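Local coordinates for GAF domain/HD domain protein (Geobacter sulfurreducens, PDB 3EEA) that is of uncertain function: it is the GAF-domain part of a longer GAF/HD-domain protein, to which phosphatase activity is only tentatively assigned, at residues A[13-16]-A[17-21]. Numbering follows the deposited sequence.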
loop_
_atom_site.group_PDB
_atom_site.type_symbol
_atom_site.label_atom_id
_atom_site.label_comp_id
_atom_site.label_asym_id
_atom_site.label_seq_id
_atom_site.Cartn_x
_atom_site.Cartn_y
_atom_site.Cartn_z
ATOM N N ASP A 13 1.463 -2.157 16.931
ATOM C CA ASP A 13 0.584 -3.294 16.715
ATOM C C ASP A 13 0.854 -3.916 15.339
ATOM O O ASP A 13 0.257 -3.579 14.307
ATOM C CB ASP A 13 -0.880 -2.882 16.878
ATOM C CG ASP A 13 -1.828 -4.075 16.889
ATOM O OD1 ASP A 13 -1.467 -5.134 16.329
ATOM O OD2 ASP A 13 -2.949 -3.901 17.415
ATOM N N VAL A 14 1.793 -4.826 15.348
ATOM C CA VAL A 14 2.222 -5.501 14.125
ATOM C C VAL A 14 1.082 -6.286 13.448
ATOM O O VAL A 14 1.041 -6.385 12.220
ATOM C CB VAL A 14 3.455 -6.422 14.400
ATOM C CG1 VAL A 14 4.738 -5.600 14.600
ATOM C CG2 VAL A 14 3.222 -7.294 15.604
ATOM N N ASP A 15 0.168 -6.860 14.227
ATOM C CA ASP A 15 -0.913 -7.649 13.627
ATOM C C ASP A 15 -1.882 -6.780 12.833
ATOM O O ASP A 15 -2.378 -7.215 11.810
ATOM C CB ASP A 15 -1.638 -8.550 14.650
ATOM C CG ASP A 15 -2.606 -9.531 13.985
ATOM O OD1 ASP A 15 -2.244 -10.215 12.986
ATOM O OD2 ASP A 15 -3.772 -9.582 14.421
ATOM N N GLU A 16 -2.152 -5.549 13.258
ATOM C CA GLU A 16 -3.024 -4.684 12.442
ATOM C C GLU A 16 -2.324 -4.311 11.112
ATOM O O GLU A 16 -3.001 -4.160 10.127
ATOM C CB GLU A 16 -3.438 -3.388 13.117
ATOM C CG GLU A 16 -4.384 -3.542 14.276
ATOM C CD GLU A 16 -5.811 -3.832 13.855
ATOM O OE1 GLU A 16 -6.263 -3.398 12.755
ATOM O OE2 GLU A 16 -6.494 -4.452 14.675
ATOM N N VAL A 17 -1.012 -4.117 11.137
ATOM C CA VAL A 17 -0.221 -3.855 9.923
ATOM C C VAL A 17 -0.374 -5.062 8.950
ATOM O O VAL A 17 -0.638 -4.884 7.747
ATOM C CB VAL A 17 1.249 -3.548 10.245
ATOM C CG1 VAL A 17 2.098 -3.384 8.954
ATOM C CG2 VAL A 17 1.377 -2.219 11.112
ATOM N N ILE A 18 -0.243 -6.277 9.481
ATOM C CA ILE A 18 -0.342 -7.503 8.641
ATOM C C ILE A 18 -1.764 -7.747 8.105
ATOM O O ILE A 18 -1.943 -8.150 6.963
ATOM C CB ILE A 18 0.211 -8.763 9.401
ATOM C CG1 ILE A 18 1.712 -8.602 9.634
ATOM C CG2 ILE A 18 -0.150 -10.037 8.613
ATOM C CD1 ILE A 18 2.491 -8.169 8.468
ATOM N N LYS A 19 -2.769 -7.489 8.908
ATOM C CA LYS A 19 -4.177 -7.497 8.471
ATOM C C LYS A 19 -4.407 -6.498 7.331
ATOM O O LYS A 19 -5.022 -6.819 6.319
ATOM C CB LYS A 19 -5.133 -7.122 9.615
ATOM C CG LYS A 19 -5.421 -8.205 10.615
ATOM C CD LYS A 19 -6.514 -7.788 11.608
ATOM C CE LYS A 19 -7.913 -7.791 10.956
ATOM N NZ LYS A 19 -8.953 -8.305 11.902
ATOM N N ASP A 20 -3.941 -5.270 7.516
ATOM C CA ASP A 20 -4.168 -4.250 6.500
ATOM C C ASP A 20 -3.417 -4.639 5.207
ATOM O O ASP A 20 -3.981 -4.494 4.103
ATOM C CB ASP A 20 -3.714 -2.873 6.964
ATOM C CG ASP A 20 -4.612 -2.266 8.024
ATOM O OD1 ASP A 20 -5.782 -2.716 8.199
ATOM O OD2 ASP A 20 -4.115 -1.311 8.708
ATOM N N LEU A 21 -2.169 -5.095 5.347
ATOM C CA LEU A 21 -1.365 -5.576 4.175
ATOM C C LEU A 21 -2.115 -6.673 3.426
ATOM O O LEU A 21 -2.263 -6.604 2.191
ATOM C CB LEU A 21 -0.012 -6.077 4.588
ATOM C CG LEU A 21 0.794 -6.790 3.485
ATOM C CD1 LEU A 21 1.155 -5.793 2.352
ATOM C CD2 LEU A 21 2.059 -7.438 4.016
#
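At the N-cap and first turns of helix 14-28 in the GAF domain, Asp13 and Val17 meet through a weak backbone bond, Val17 N to Asp13 O at 3.5 Å, while the Asp13 side chain caps the helix. Its OD1 accepts from Glu16 N at 3.2 Å, the N-H coming in from above the carboxylate plane, 61° out of it. The same N-H also makes a weak bond to Asp13 O, so the cap adds a side-chain acceptor for an amide of the first turn, ahead of the regular i to i+4 pattern. From there regular bonding takes over: Ile18 N donates to Val14 O, and Lys19 N reaches Asp15 O at 2.9 Å with an N-H...O angle of 168°.

Val14 and Val17 pack on Met157 of helix 137-158, while the buried Ile18 lies against Val36 and Phe38 of strand 33-39. Val17 keeps CG1 anti to its amide N (chi1 175°), which leaves CG2 beside that N and 3.6 Å from Asp13 O. Arg50 of strand 46-52 is the salt-bridge partner of Asp15 OD2 and also touches Ile18 and Lys19, whereas Lys19 NZ stays 5.9 Å from that oxygen, the lysine chain bending at its outer torsions. Lys19 nonetheless touches the preceding turn through its aliphatic root, CG resting 3.4 Å from Asp15 O.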